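Local coordinates for protein transcriptional activator, putative (Pyrococcus furiosus, PDB 1RTW) that is of unknown function but may be a transcriptional activator, an all-helical member of the TENA/THI-4/PQQC family, at residues L66-E71 / V165-K170; I73-K78 / S158-E163. One frame throughout, in Å; residues are numbered along the deposited sequence.

Contact 1 (L66-E71 / V165-K170)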
# COMPACT_ATOMS: atom_id res chain seq x y z
N LEU B 66 -1.78 5.78 -17.73
CA LEU B 66 -3.08 5.88 -17.09
C LEU B 66 -4.23 5.49 -18.01
O LEU B 66 -5.10 4.72 -17.60
CB LEU B 66 -3.29 7.27 -16.48
CG LEU B 66 -2.30 7.56 -15.35
CD1 LEU B 66 -2.53 8.95 -14.77
CD2 LEU B 66 -2.43 6.51 -14.26
N PRO B 67 -4.24 5.97 -19.27
CA PRO B 67 -5.32 5.63 -20.21
C PRO B 67 -5.35 4.12 -20.50
O PRO B 67 -6.42 3.51 -20.57
CB PRO B 67 -4.94 6.42 -21.47
CG PRO B 67 -4.21 7.60 -20.93
CD PRO B 67 -3.32 6.96 -19.88
N PHE B 68 -4.17 3.52 -20.65
CA PHE B 68 -4.05 2.09 -20.92
C PHE B 68 -4.66 1.29 -19.77
O PHE B 68 -5.46 0.37 -19.99
CB PHE B 68 -2.58 1.70 -21.12
CG PHE B 68 -2.29 0.24 -20.89
CD1 PHE B 68 -2.60 -0.71 -21.86
CD2 PHE B 68 -1.73 -0.19 -19.69
CE1 PHE B 68 -2.37 -2.06 -21.63
CE2 PHE B 68 -1.50 -1.54 -19.46
CZ PHE B 68 -1.82 -2.47 -20.44
N PHE B 69 -4.29 1.64 -18.55
CA PHE B 69 -4.81 0.95 -17.38
C PHE B 69 -6.30 1.15 -17.21
O PHE B 69 -7.00 0.22 -16.81
CB PHE B 69 -4.06 1.38 -16.12
CG PHE B 69 -2.83 0.56 -15.84
CD1 PHE B 69 -2.93 -0.73 -15.33
CD2 PHE B 69 -1.56 1.07 -16.08
CE1 PHE B 69 -1.80 -1.49 -15.06
CE2 PHE B 69 -0.42 0.31 -15.81
CZ PHE B 69 -0.54 -0.97 -15.30
N ALA B 70 -6.80 2.34 -17.54
CA ALA B 70 -8.23 2.61 -17.43
C ALA B 70 -9.03 1.73 -18.38
O ALA B 70 -10.04 1.13 -17.99
CB ALA B 70 -8.52 4.06 -17.70
N GLU B 71 -8.54 1.63 -19.62
CA GLU B 71 -9.16 0.83 -20.67
C GLU B 71 -9.03 -0.66 -20.41
O GLU B 71 -9.99 -1.41 -20.62
CB GLU B 71 -8.52 1.16 -22.03
CG GLU B 71 -8.82 2.57 -22.55
CD GLU B 71 -7.72 3.13 -23.45
OE1 GLU B 71 -7.63 4.38 -23.55
OE2 GLU B 71 -6.94 2.34 -24.04
N VAL B 165 -2.55 -8.21 -25.36
CA VAL B 165 -1.32 -8.86 -24.92
C VAL B 165 -0.13 -8.20 -25.61
O VAL B 165 0.88 -7.91 -24.96
CB VAL B 165 -1.33 -10.37 -25.25
CG1 VAL B 165 0.04 -10.98 -25.01
CG2 VAL B 165 -2.36 -11.08 -24.39
N LYS B 166 -0.26 -7.95 -26.91
CA LYS B 166 0.80 -7.32 -27.69
C LYS B 166 1.08 -5.92 -27.15
O LYS B 166 2.24 -5.48 -27.09
CB LYS B 166 0.39 -7.24 -29.16
CG LYS B 166 1.49 -6.75 -30.10
CD LYS B 166 2.65 -7.74 -30.20
CE LYS B 166 2.22 -9.05 -30.85
NZ LYS B 166 1.69 -8.85 -32.23
N ARG B 167 0.03 -5.24 -26.72
CA ARG B 167 0.13 -3.89 -26.17
C ARG B 167 0.90 -3.90 -24.85
O ARG B 167 1.70 -3.00 -24.59
CB ARG B 167 -1.26 -3.28 -26.00
CG ARG B 167 -1.26 -1.78 -25.75
CD ARG B 167 -2.68 -1.23 -25.61
NE ARG B 167 -2.67 0.22 -25.36
CZ ARG B 167 -3.71 0.93 -24.92
NH1 ARG B 167 -4.88 0.33 -24.68
NH2 ARG B 167 -3.59 2.23 -24.72
N ILE B 168 0.67 -4.93 -24.02
CA ILE B 168 1.36 -5.06 -22.74
C ILE B 168 2.84 -5.35 -23.00
O ILE B 168 3.73 -4.79 -22.35
CB ILE B 168 0.75 -6.20 -21.87
CG1 ILE B 168 -0.65 -5.81 -21.38
CG2 ILE B 168 1.62 -6.49 -20.67
CD1 ILE B 168 -1.44 -6.96 -20.83
N GLU B 169 3.07 -6.23 -23.97
CA GLU B 169 4.40 -6.65 -24.37
C GLU B 169 5.25 -5.45 -24.79
O GLU B 169 6.38 -5.28 -24.30
CB GLU B 169 4.29 -7.64 -25.53
CG GLU B 169 5.59 -8.27 -25.97
CD GLU B 169 5.42 -9.25 -27.12
OE1 GLU B 169 4.49 -10.09 -27.07
OE2 GLU B 169 6.23 -9.18 -28.07
N LYS B 170 4.69 -4.61 -25.65
CA LYS B 170 5.38 -3.43 -26.15
C LYS B 170 5.74 -2.47 -25.02
O LYS B 170 6.83 -1.89 -25.01
CB LYS B 170 4.52 -2.73 -27.21
CG LYS B 170 5.24 -1.65 -27.99
CD LYS B 170 4.35 -1.09 -29.08
CE LYS B 170 5.03 0.04 -29.85
NZ LYS B 170 5.34 1.21 -28.98
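Phe-68 faces Arg-167 where the helical segments 66-71 and 165-170 run roughly antiparallel, at 151° between their N-to-C directions, with axes 12.3 Å apart at closest approach. That is a wide spacing for two helices, and large side chains are needed to bridge it. Phe-68 and Arg-167 do most of this work, each reaching toward the other's helix. The CG of Phe-68 lies anti to its backbone N (chi1 158°), which sends the ring across the gap. Its CD1 sits over one face of the Arg-167 guanidinium, 3.6 Å from NE of Arg-167. The ring and guanidinium planes stand 83° apart, so it is the edge of the phenyl ring that meets the flat face of the arginine. Farther along the ring, CZ of Phe-68 rests 3.7 Å from CG1 of Ile-168, whose branched side chain also packs on Phe-122 and Tyr-126 of helix 118-142. Phenylalanine and isoleucine suit this buried side of the interface, which leads into the helical bundle.

Arginine suits the exposed side, being long enough to span the gap and charged where a partly exposed glutamate, Glu-71, can pair with it. An extended run from CG to NE carries the guanidinium to the carboxylate, where NH1 of Arg-167 gives a salt-bridged hydrogen bond of 2.9 Å to OE2 of Glu-71. The bond is fairly straight, and OE2 lies close to the guanidinium plane. A second, weak bond runs from NH2 of Arg-167 to the same OE2, at 3.4 Å. One carboxylate oxygen therefore receives both terminal nitrogens, an asymmetric grip rather than a paired, two-oxygen one. With Glu-71 at its edge and the Phe-68 rim against one face, the guanidinium is limited both in its plane and across it, and its positive charge would probably help keep Glu-71 ionised.

Contact 2 (I73-K78 / S158-E163); sequences IYYISK and SQEFGE
Ser-158 OG has two partners: it accepts a bond from Phe-161 N, 3.2 Å away, and is also hydrogen-bonded to His-155 O in the preceding helix. The serine is thus the N-cap of helix 159-176, its hydroxyl taking up an amide that has no carbonyl partner in the first turn. Against this capped turn of the helical bundle leans Tyr-75 from helix 66-89. A chi1 of 174° turns its CG away from the backbone N and carries the ring out to Glu-160 and Phe-161. Tyrosine, with an apolar ring and a polar end, suits this partly exposed seam. CE1 of Tyr-75 comes within 3.6 Å of OE1 of Glu-160, whose extended chain runs alongside the tyrosine, pointing back toward helix 66-89. The Phe-161 side chain lies roughly perpendicular to the tyrosine, and its buried ring also meets Trp-156 and Tyr-164 edge-to-face and packs on Tyr-133 of helix 118-142. A bound phosphate ion, probably from the crystallisation liquor, lies about 4 Å from the Phe-161 side chain. At the end of the tyrosine, OH touches CA of Phe-161 at 3.4 Å and meets the edge of the phenyl ring at CD1, 3.5 Å from that same oxygen.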
# COMPACT_ATOMS: atom_id res chain seq x y z
N ILE B 73 -8.48 -2.27 -17.45
CA ILE B 73 -9.29 -2.68 -16.30
C ILE B 73 -10.76 -2.80 -16.69
O ILE B 73 -11.43 -3.77 -16.32
CB ILE B 73 -9.11 -1.73 -15.12
CG1 ILE B 73 -7.70 -1.87 -14.56
CG2 ILE B 73 -10.16 -2.00 -14.04
CD1 ILE B 73 -7.39 -0.91 -13.42
N TYR B 74 -11.23 -1.84 -17.48
CA TYR B 74 -12.62 -1.84 -17.94
C TYR B 74 -12.84 -3.08 -18.82
O TYR B 74 -13.82 -3.80 -18.65
CB TYR B 74 -12.93 -0.56 -18.72
CG TYR B 74 -14.36 -0.47 -19.20
CD1 TYR B 74 -15.42 -0.46 -18.30
CD2 TYR B 74 -14.65 -0.44 -20.56
CE1 TYR B 74 -16.75 -0.43 -18.74
CE2 TYR B 74 -15.97 -0.41 -21.01
CZ TYR B 74 -17.01 -0.40 -20.10
OH TYR B 74 -18.31 -0.37 -20.55
N TYR B 75 -11.90 -3.33 -19.73
CA TYR B 75 -11.95 -4.47 -20.64
C TYR B 75 -11.96 -5.80 -19.86
O TYR B 75 -12.90 -6.59 -20.01
CB TYR B 75 -10.75 -4.41 -21.60
CG TYR B 75 -10.57 -5.60 -22.52
CD1 TYR B 75 -11.59 -6.02 -23.38
CD2 TYR B 75 -9.36 -6.30 -22.53
CE1 TYR B 75 -11.40 -7.12 -24.23
CE2 TYR B 75 -9.16 -7.39 -23.37
CZ TYR B 75 -10.17 -7.80 -24.22
OH TYR B 75 -9.93 -8.87 -25.06
N ILE B 76 -10.98 -5.99 -18.98
CA ILE B 76 -10.87 -7.20 -18.16
C ILE B 76 -12.07 -7.39 -17.22
O ILE B 76 -12.45 -8.53 -16.93
CB ILE B 76 -9.56 -7.21 -17.30
CG1 ILE B 76 -8.32 -6.92 -18.16
CG2 ILE B 76 -9.38 -8.53 -16.61
CD1 ILE B 76 -8.25 -7.67 -19.42
N SER B 77 -12.65 -6.30 -16.73
CA SER B 77 -13.82 -6.37 -15.83
C SER B 77 -15.02 -7.03 -16.52
O SER B 77 -15.91 -7.56 -15.86
CB SER B 77 -14.25 -4.97 -15.36
OG SER B 77 -14.86 -4.24 -16.42
N LYS B 78 -15.04 -6.97 -17.85
CA LYS B 78 -16.11 -7.57 -18.63
C LYS B 78 -16.14 -9.09 -18.43
O LYS B 78 -17.22 -9.71 -18.49
CB LYS B 78 -15.96 -7.22 -20.12
CG LYS B 78 -16.93 -6.14 -20.60
CD LYS B 78 -17.05 -4.98 -19.62
CE LYS B 78 -18.25 -4.09 -19.95
NZ LYS B 78 -18.58 -3.16 -18.82
N SER B 158 -9.12 -14.63 -28.87
CA SER B 158 -9.52 -13.61 -29.85
C SER B 158 -8.39 -12.66 -30.26
O SER B 158 -7.41 -12.48 -29.54
CB SER B 158 -10.71 -12.80 -29.34
OG SER B 158 -10.33 -11.91 -28.30
N GLN B 159 -8.56 -12.05 -31.43
CA GLN B 159 -7.60 -11.09 -31.96
C GLN B 159 -7.53 -9.89 -31.02
O GLN B 159 -6.47 -9.32 -30.80
CB GLN B 159 -8.02 -10.63 -33.36
CG GLN B 159 -7.03 -9.70 -34.07
CD GLN B 159 -5.73 -10.39 -34.47
OE1 GLN B 159 -5.56 -11.59 -34.27
NE2 GLN B 159 -4.81 -9.62 -35.04
N GLU B 160 -8.68 -9.54 -30.44
CA GLU B 160 -8.78 -8.42 -29.52
C GLU B 160 -7.91 -8.64 -28.29
O GLU B 160 -7.17 -7.75 -27.89
CB GLU B 160 -10.24 -8.23 -29.10
CG GLU B 160 -10.49 -6.99 -28.27
CD GLU B 160 -11.96 -6.76 -27.98
OE1 GLU B 160 -12.66 -7.72 -27.59
OE2 GLU B 160 -12.41 -5.60 -28.13
N PHE B 161 -8.00 -9.83 -27.70
CA PHE B 161 -7.19 -10.14 -26.53
C PHE B 161 -5.71 -10.18 -26.90
O PHE B 161 -4.87 -9.69 -26.16
CB PHE B 161 -7.60 -11.48 -25.91
CG PHE B 161 -7.08 -11.68 -24.52
CD1 PHE B 161 -7.73 -11.09 -23.44
CD2 PHE B 161 -5.94 -12.44 -24.29
CE1 PHE B 161 -7.26 -11.26 -22.15
CE2 PHE B 161 -5.46 -12.61 -23.00
CZ PHE B 161 -6.11 -12.02 -21.91
N GLY B 162 -5.41 -10.74 -28.07
CA GLY B 162 -4.04 -10.83 -28.53
C GLY B 162 -3.43 -9.45 -28.74
O GLY B 162 -2.22 -9.27 -28.58
N GLU B 163 -4.26 -8.49 -29.10
CA GLU B 163 -3.80 -7.13 -29.32
C GLU B 163 -3.49 -6.50 -27.97
O GLU B 163 -2.52 -5.76 -27.82
CB GLU B 163 -4.86 -6.32 -30.07
CG GLU B 163 -5.01 -6.75 -31.52
CD GLU B 163 -6.15 -6.06 -32.26
OE1 GLU B 163 -7.23 -5.86 -31.67
OE2 GLU B 163 -5.96 -5.72 -33.44

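Contacts 1 and 2 join the same two helices, 66-89 and 159-176, with their centres about 10 Å apart and on the same side of the chain's centre. Going forward along helix 66-89 means going backward along helix 159-176: 66-71 meets 165-170, then 73-78 meets 158-163, the order expected of an antiparallel pair. Contact 2 therefore lies within the chain span bracketed by contact 1, and most of the intervening residues are helical, including helix 118-142, which packs against both contacts. Helix 66-89 also faces the second subunit, where Tyr-74 stacks on its counterpart, so the pair links the bundle's interior to the subunit interface.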